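Local structure of cytochrome c XoxG (Methylobacterium extorquens, 6ONQ) at residues A[116-129]-A[153-167]. The protein probably carries electrons, through its covalently bound heme c, in lanthanide-dependent methanol oxidation. Residues are numbered along the deposited sequence; the frame is centred on the assembly and turned at random.
With HEC (heme c), chain B.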
loop_
_atom_site.group_PDB
_atom_site.type_symbol
_atom_site.label_atom_id
_atom_site.label_comp_id
_atom_site.label_asym_id
_atom_site.label_seq_id
_atom_site.Cartn_x
_atom_site.Cartn_y
_atom_site.Cartn_z
ATOM N N LEU A 116 -5.717 -7.551 -1.716
ATOM C CA LEU A 116 -5.880 -6.843 -0.468
ATOM C C LEU A 116 -7.308 -6.456 -0.196
ATOM O O LEU A 116 -7.556 -5.588 0.648
ATOM C CB LEU A 116 -4.957 -5.632 -0.449
ATOM C CG LEU A 116 -3.643 -6.238 0.032
ATOM C CD1 LEU A 116 -2.496 -5.341 -0.187
ATOM C CD2 LEU A 116 -3.750 -6.589 1.501
ATOM N N LYS A 117 -8.251 -7.086 -0.889
ATOM C CA LYS A 117 -9.627 -7.108 -0.419
ATOM C C LYS A 117 -9.848 -8.205 0.622
ATOM O O LYS A 117 -10.587 -7.986 1.586
ATOM C CB LYS A 117 -10.576 -7.286 -1.601
ATOM C CG LYS A 117 -10.418 -6.227 -2.678
ATOM C CD LYS A 117 -11.238 -6.579 -3.921
ATOM C CE LYS A 117 -10.914 -5.659 -5.092
ATOM N NZ LYS A 117 -11.666 -4.378 -5.001
ATOM N N ARG A 118 -9.199 -9.370 0.472
ATOM C CA ARG A 118 -9.325 -10.473 1.423
ATOM C C ARG A 118 -8.258 -10.458 2.509
ATOM O O ARG A 118 -8.568 -10.667 3.683
ATOM C CB ARG A 118 -9.237 -11.814 0.705
ATOM C CG ARG A 118 -10.066 -11.898 -0.518
ATOM C CD ARG A 118 -9.738 -13.156 -1.261
ATOM N NE ARG A 118 -8.564 -12.966 -2.091
ATOM C CZ ARG A 118 -7.397 -13.544 -1.852
ATOM N NH1 ARG A 118 -7.261 -14.348 -0.805
ATOM N NH2 ARG A 118 -6.373 -13.316 -2.662
ATOM N N LEU A 119 -7.003 -10.253 2.125
ATOM C CA LEU A 119 -5.881 -10.439 3.038
ATOM C C LEU A 119 -5.817 -9.339 4.088
ATOM O O LEU A 119 -5.822 -8.148 3.757
ATOM C CB LEU A 119 -4.571 -10.461 2.260
ATOM C CG LEU A 119 -4.355 -11.592 1.273
ATOM C CD1 LEU A 119 -2.999 -11.396 0.657
ATOM C CD2 LEU A 119 -4.455 -12.950 1.947
ATOM N N SER A 120 -5.711 -9.743 5.356
ATOM C CA SER A 120 -5.502 -8.787 6.432
ATOM C C SER A 120 -4.068 -8.265 6.394
ATOM O O SER A 120 -3.224 -8.730 5.623
ATOM C CB SER A 120 -5.806 -9.415 7.792
ATOM O OG SER A 120 -4.996 -10.544 8.060
ATOM N N TYR A 121 -3.793 -7.279 7.245
ATOM C CA TYR A 121 -2.445 -6.726 7.281
ATOM C C TYR A 121 -1.420 -7.792 7.655
ATOM O O TYR A 121 -0.343 -7.864 7.058
ATOM C CB TYR A 121 -2.378 -5.554 8.255
ATOM C CG TYR A 121 -0.968 -5.166 8.580
ATOM C CD1 TYR A 121 -0.158 -4.600 7.611
ATOM C CD2 TYR A 121 -0.433 -5.381 9.851
ATOM C CE1 TYR A 121 1.156 -4.245 7.887
ATOM C CE2 TYR A 121 0.886 -5.026 10.143
ATOM C CZ TYR A 121 1.674 -4.460 9.150
ATOM O OH TYR A 121 2.982 -4.102 9.397
ATOM N N GLU A 122 -1.741 -8.641 8.632
ATOM C CA GLU A 122 -0.747 -9.597 9.102
ATOM C C GLU A 122 -0.630 -10.792 8.173
ATOM O O GLU A 122 0.435 -11.419 8.116
ATOM C CB GLU A 122 -1.080 -10.049 10.527
ATOM C CG GLU A 122 -1.247 -8.901 11.517
ATOM C CD GLU A 122 0.081 -8.414 12.129
ATOM O OE1 GLU A 122 0.029 -7.758 13.204
ATOM O OE2 GLU A 122 1.166 -8.677 11.540
ATOM N N GLU A 123 -1.709 -11.140 7.466
ATOM C CA GLU A 123 -1.614 -12.169 6.435
ATOM C C GLU A 123 -0.680 -11.719 5.325
ATOM O O GLU A 123 0.135 -12.501 4.822
ATOM C CB GLU A 123 -2.998 -12.482 5.861
ATOM C CG GLU A 123 -3.711 -13.660 6.506
ATOM C CD GLU A 123 -5.154 -13.838 6.024
ATOM O OE1 GLU A 123 -5.820 -12.827 5.676
ATOM O OE2 GLU A 123 -5.623 -15.001 6.009
ATOM N N PHE A 124 -0.794 -10.453 4.930
ATOM C CA PHE A 124 0.096 -9.894 3.925
ATOM C C PHE A 124 1.537 -9.903 4.410
ATOM O O PHE A 124 2.444 -10.318 3.685
ATOM C CB PHE A 124 -0.365 -8.481 3.582
ATOM C CG PHE A 124 0.602 -7.711 2.745
ATOM C CD1 PHE A 124 0.536 -7.769 1.365
ATOM C CD2 PHE A 124 1.560 -6.912 3.335
ATOM C CE1 PHE A 124 1.416 -7.058 0.598
ATOM C CE2 PHE A 124 2.445 -6.204 2.573
ATOM C CZ PHE A 124 2.374 -6.267 1.210
ATOM N N TYR A 125 1.770 -9.453 5.643
ATOM C CA TYR A 125 3.137 -9.385 6.148
ATOM C C TYR A 125 3.771 -10.769 6.214
ATOM O O TYR A 125 4.954 -10.934 5.902
ATOM C CB TYR A 125 3.161 -8.703 7.517
ATOM C CG TYR A 125 4.536 -8.250 7.943
ATOM C CD1 TYR A 125 5.438 -9.144 8.497
ATOM C CD2 TYR A 125 4.938 -6.929 7.785
ATOM C CE1 TYR A 125 6.698 -8.743 8.877
ATOM C CE2 TYR A 125 6.206 -6.512 8.167
ATOM C CZ TYR A 125 7.083 -7.426 8.711
ATOM O OH TYR A 125 8.351 -7.033 9.097
ATOM N N GLY A 126 2.994 -11.784 6.589
ATOM C CA GLY A 126 3.544 -13.128 6.687
ATOM C C GLY A 126 3.865 -13.752 5.343
ATOM O O GLY A 126 4.859 -14.470 5.207
ATOM N N ILE A 127 3.016 -13.514 4.339
ATOM C CA ILE A 127 3.315 -13.978 2.988
ATOM C C ILE A 127 4.567 -13.291 2.463
ATOM O O ILE A 127 5.433 -13.920 1.846
ATOM C CB ILE A 127 2.112 -13.728 2.063
ATOM C CG1 ILE A 127 1.019 -14.759 2.323
ATOM C CG2 ILE A 127 2.537 -13.744 0.599
ATOM C CD1 ILE A 127 -0.325 -14.331 1.772
ATOM N N LEU A 128 4.684 -11.990 2.707
ATOM C CA LEU A 128 5.843 -11.250 2.230
ATOM C C LEU A 128 7.126 -11.714 2.913
ATOM O O LEU A 128 8.166 -11.861 2.260
ATOM C CB LEU A 128 5.611 -9.765 2.459
ATOM C CG LEU A 128 6.668 -8.812 1.929
ATOM C CD1 LEU A 128 6.752 -8.976 0.445
ATOM C CD2 LEU A 128 6.301 -7.388 2.300
ATOM N N ALA A 129 7.079 -11.948 4.225
ATOM C CA ALA A 129 8.284 -12.338 4.952
ATOM C C ALA A 129 8.677 -13.777 4.649
ATOM O O ALA A 129 9.863 -14.075 4.465
ATOM C CB ALA A 129 8.079 -12.143 6.456
ATOM N N MET A 153 11.667 -5.522 3.303
ATOM C CA MET A 153 10.944 -5.631 4.562
ATOM C C MET A 153 10.805 -4.291 5.265
ATOM O O MET A 153 9.796 -4.051 5.931
ATOM C CB MET A 153 11.626 -6.634 5.487
ATOM C CG MET A 153 11.550 -8.062 5.004
ATOM S SD MET A 153 9.906 -8.572 4.465
ATOM C CE MET A 153 9.019 -8.602 6.020
ATOM N N CYS A 154 11.784 -3.400 5.127
ATOM C CA CYS A 154 11.678 -2.114 5.807
ATOM C C CYS A 154 10.644 -1.212 5.174
ATOM O O CYS A 154 10.350 -0.153 5.729
ATOM C CB CYS A 154 13.032 -1.397 5.824
ATOM S SG CYS A 154 14.334 -2.320 6.664
ATOM N N TYR A 155 10.112 -1.586 4.020
ATOM C CA TYR A 155 9.053 -0.833 3.371
ATOM C C TYR A 155 7.784 -1.660 3.249
ATOM O O TYR A 155 6.964 -1.407 2.363
ATOM C CB TYR A 155 9.539 -0.335 2.010
ATOM C CG TYR A 155 10.832 0.431 2.147
ATOM C CD1 TYR A 155 10.833 1.753 2.574
ATOM C CD2 TYR A 155 12.056 -0.177 1.892
ATOM C CE1 TYR A 155 12.010 2.454 2.718
ATOM C CE2 TYR A 155 13.238 0.519 2.033
ATOM C CZ TYR A 155 13.210 1.834 2.447
ATOM O OH TYR A 155 14.392 2.528 2.587
ATOM N N ALA A 156 7.610 -2.636 4.144
ATOM C CA ALA A 156 6.432 -3.498 4.120
ATOM C C ALA A 156 5.149 -2.706 4.328
ATOM O O ALA A 156 4.146 -2.949 3.650
ATOM C CB ALA A 156 6.562 -4.574 5.192
ATOM N N ASN A 157 5.159 -1.757 5.269
ATOM C CA ASN A 157 3.986 -0.912 5.468
ATOM C C ASN A 157 3.713 -0.051 4.244
ATOM O O ASN A 157 2.554 0.191 3.892
ATOM C CB ASN A 157 4.172 -0.036 6.703
ATOM C CG ASN A 157 4.152 -0.835 7.989
ATOM O OD1 ASN A 157 3.796 -2.017 8.001
ATOM N ND2 ASN A 157 4.524 -0.188 9.089
ATOM N N ASP A 158 4.765 0.434 3.590
ATOM C CA ASP A 158 4.576 1.208 2.372
ATOM C C ASP A 158 3.879 0.376 1.301
ATOM O O ASP A 158 2.916 0.827 0.668
ATOM C CB ASP A 158 5.927 1.716 1.877
ATOM C CG ASP A 158 6.720 2.433 2.965
ATOM O OD1 ASP A 158 6.743 1.948 4.123
ATOM O OD2 ASP A 158 7.330 3.484 2.656
ATOM N N LEU A 159 4.333 -0.858 1.102
ATOM C CA LEU A 159 3.703 -1.708 0.101
ATOM C C LEU A 159 2.253 -2.007 0.458
ATOM O O LEU A 159 1.380 -1.995 -0.418
ATOM C CB LEU A 159 4.505 -2.994 -0.057
ATOM C CG LEU A 159 5.901 -2.725 -0.631
ATOM C CD1 LEU A 159 6.886 -3.825 -0.266
ATOM C CD2 LEU A 159 5.808 -2.548 -2.137
ATOM N N TYR A 160 1.977 -2.254 1.748
ATOM C CA TYR A 160 0.612 -2.531 2.193
ATOM C C TYR A 160 -0.303 -1.346 1.932
ATOM O O TYR A 160 -1.388 -1.497 1.360
ATOM C CB TYR A 160 0.603 -2.890 3.678
ATOM C CG TYR A 160 -0.780 -3.211 4.196
ATOM C CD1 TYR A 160 -1.434 -4.378 3.809
ATOM C CD2 TYR A 160 -1.449 -2.339 5.054
ATOM C CE1 TYR A 160 -2.707 -4.671 4.267
ATOM C CE2 TYR A 160 -2.728 -2.630 5.519
ATOM C CZ TYR A 160 -3.346 -3.799 5.119
ATOM O OH TYR A 160 -4.609 -4.109 5.566
ATOM N N VAL A 161 0.127 -0.152 2.336
ATOM C CA VAL A 161 -0.695 1.047 2.186
ATOM C C VAL A 161 -1.049 1.283 0.721
ATOM O O VAL A 161 -2.220 1.437 0.363
ATOM C CB VAL A 161 0.030 2.255 2.796
ATOM C CG1 VAL A 161 -0.655 3.526 2.410
ATOM C CG2 VAL A 161 0.080 2.116 4.303
ATOM N N TYR A 162 -0.041 1.319 -0.145
ATOM C CA TYR A 162 -0.284 1.530 -1.569
ATOM C C TYR A 162 -1.222 0.465 -2.149
ATOM O O TYR A 162 -2.193 0.779 -2.847
ATOM C CB TYR A 162 1.056 1.537 -2.313
ATOM C CG TYR A 162 0.890 1.379 -3.793
ATOM C CD1 TYR A 162 0.255 2.354 -4.532
ATOM C CD2 TYR A 162 1.328 0.240 -4.448
ATOM C CE1 TYR A 162 0.073 2.212 -5.870
ATOM C CE2 TYR A 162 1.149 0.100 -5.803
ATOM C CZ TYR A 162 0.519 1.094 -6.503
ATOM O OH TYR A 162 0.323 0.989 -7.859
ATOM N N LEU A 163 -0.938 -0.810 -1.887
ATOM C CA LEU A 163 -1.791 -1.847 -2.449
ATOM C C LEU A 163 -3.171 -1.860 -1.796
ATOM O O LEU A 163 -4.139 -2.325 -2.404
ATOM C CB LEU A 163 -1.119 -3.203 -2.306
ATOM C CG LEU A 163 0.074 -3.561 -3.182
ATOM C CD1 LEU A 163 0.733 -4.827 -2.636
ATOM C CD2 LEU A 163 -0.363 -3.737 -4.635
ATOM N N ARG A 164 -3.279 -1.360 -0.563
ATOM C CA ARG A 164 -4.589 -1.155 0.037
ATOM C C ARG A 164 -5.364 -0.074 -0.697
ATOM O O ARG A 164 -6.573 -0.211 -0.924
ATOM C CB ARG A 164 -4.441 -0.779 1.505
ATOM C CG ARG A 164 -5.381 -1.525 2.407
ATOM C CD ARG A 164 -5.465 -0.881 3.774
ATOM N NE ARG A 164 -6.749 -1.205 4.378
ATOM C CZ ARG A 164 -7.031 -1.099 5.669
ATOM N NH1 ARG A 164 -6.115 -0.667 6.524
ATOM N NH2 ARG A 164 -8.242 -1.431 6.097
ATOM N N ALA A 165 -4.691 1.018 -1.063
ATOM C CA ALA A 165 -5.356 2.076 -1.818
ATOM C C ALA A 165 -5.799 1.590 -3.188
ATOM O O ALA A 165 -6.828 2.043 -3.703
ATOM C CB ALA A 165 -4.439 3.287 -1.955
ATOM N N ARG A 166 -5.046 0.670 -3.790
ATOM C CA ARG A 166 -5.493 0.062 -5.039
ATOM C C ARG A 166 -6.736 -0.784 -4.813
ATOM O O ARG A 166 -7.714 -0.684 -5.561
ATOM C CB ARG A 166 -4.370 -0.776 -5.650
ATOM C CG ARG A 166 -3.131 0.038 -6.038
ATOM C CD ARG A 166 -3.354 0.857 -7.308
ATOM N NE ARG A 166 -3.637 -0.009 -8.447
ATOM C CZ ARG A 166 -4.763 0.020 -9.153
ATOM N NH1 ARG A 166 -5.731 0.886 -8.855
ATOM N NH2 ARG A 166 -4.923 -0.826 -10.157
ATOM N N ALA A 167 -6.721 -1.608 -3.765
ATOM C CA ALA A 167 -7.829 -2.519 -3.507
ATOM C C ALA A 167 -9.115 -1.768 -3.214
ATOM O O ALA A 167 -10.204 -2.236 -3.567
ATOM C CB ALA A 167 -7.477 -3.447 -2.347
HETATM FE FE HEC B . 4.397 -12.084 -4.806
HETATM C CHA HEC B . 1.731 -14.212 -4.302
HETATM C CHB HEC B . 2.986 -9.871 -2.720
HETATM C CHC HEC B . 7.100 -9.989 -5.176
HETATM C CHD HEC B . 5.533 -14.061 -7.352
HETATM N NA HEC B . 2.666 -12.044 -3.761
HETATM C C1A HEC B . 1.733 -13.037 -3.591
HETATM C C2A HEC B . 0.807 -12.627 -2.546
HETATM C C3A HEC B . 1.173 -11.427 -2.123
HETATM C C4A HEC B . 2.335 -11.053 -2.872
HETATM C CMA HEC B . 0.520 -10.538 -1.046
HETATM C CAA HEC B . -0.401 -13.428 -2.037
HETATM C CBA HEC B . -1.426 -13.412 -3.161
HETATM C CGA HEC B . -2.747 -13.962 -2.711
HETATM O O1A HEC B . -2.778 -15.053 -2.087
HETATM O O2A HEC B . -3.771 -13.302 -3.003
HETATM N NB HEC B . 4.966 -10.289 -4.105
HETATM C C1B HEC B . 4.195 -9.546 -3.245
HETATM C C2B HEC B . 4.864 -8.311 -2.945
HETATM C C3B HEC B . 6.017 -8.301 -3.595
HETATM C C4B HEC B . 6.102 -9.546 -4.354
HETATM C CMB HEC B . 4.360 -7.201 -2.007
HETATM C CAB HEC B . 6.976 -7.086 -3.453
HETATM C CBB HEC B . 8.276 -7.183 -3.641
HETATM N NC HEC B . 6.008 -12.029 -6.077
HETATM C C1C HEC B . 7.042 -11.108 -5.993
HETATM C C2C HEC B . 8.063 -11.535 -6.926
HETATM C C3C HEC B . 7.650 -12.647 -7.545
HETATM C C4C HEC B . 6.338 -12.992 -7.015
HETATM C CMC HEC B . 9.402 -10.813 -7.195
HETATM C CAC HEC B . 8.505 -13.380 -8.620
HETATM C CBC HEC B . 7.928 -13.930 -9.685
HETATM N ND HEC B . 3.742 -13.786 -5.667
HETATM C C1D HEC B . 4.383 -14.468 -6.691
HETATM C C2D HEC B . 3.635 -15.691 -6.934
HETATM C C3D HEC B . 2.602 -15.731 -6.088
HETATM C C4D HEC B . 2.640 -14.532 -5.282
HETATM C CMD HEC B . 3.958 -16.780 -7.975
HETATM C CAD HEC B . 1.539 -16.843 -6.006
HETATM C CBD HEC B . 1.892 -17.893 -4.958
HETATM C CGD HEC B . 0.795 -18.930 -4.919
HETATM O O1D HEC B . 0.031 -19.035 -5.910
HETATM O O2D HEC B . 0.677 -19.659 -3.906
#
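K117 NZ has two partners: it donates to A167 O at 3.0 Å, lying in the carbonyl plane, and forms a salt bridge with D45. The bond joins the 116-118 turn to the C-terminal end of helix 156-167; beyond it, in this cytochrome c fold, helix 121-129 crosses helix 156-167 at 126°, axes 10.7 Å apart. Beside it, L116 enters as a knob among Y160, L163, R164 and A167, with its CD2 3.5 Å from Y160 CE1. An aromatic cluster of Y121, F124 and Y160 fills the middle. The Y121 ring edge meets the Y160 face, planes 70° apart, making a T-shaped pair. Its CD1 stands 3.6 Å from Y160 CD2, a placement that follows from a chi1 of 166°, which sets CG opposite the backbone N. Y121 OH donates a hydrogen bond to N157 OD1 (2.6 Å), in the carbonyl plane. Replacing Y160 with an alanine would probably open a gap beneath the Y121 edge and strip L116 CD2 of its aromatic wall. Farther along, the M153 methyl CE meets Y125 CZ at 3.5 Å. Helix 121-129 also lines the heme pocket: F124, a knob among A156, L159, Y160 and L163, puts its CD1 3.7 Å from heme methyl CMA.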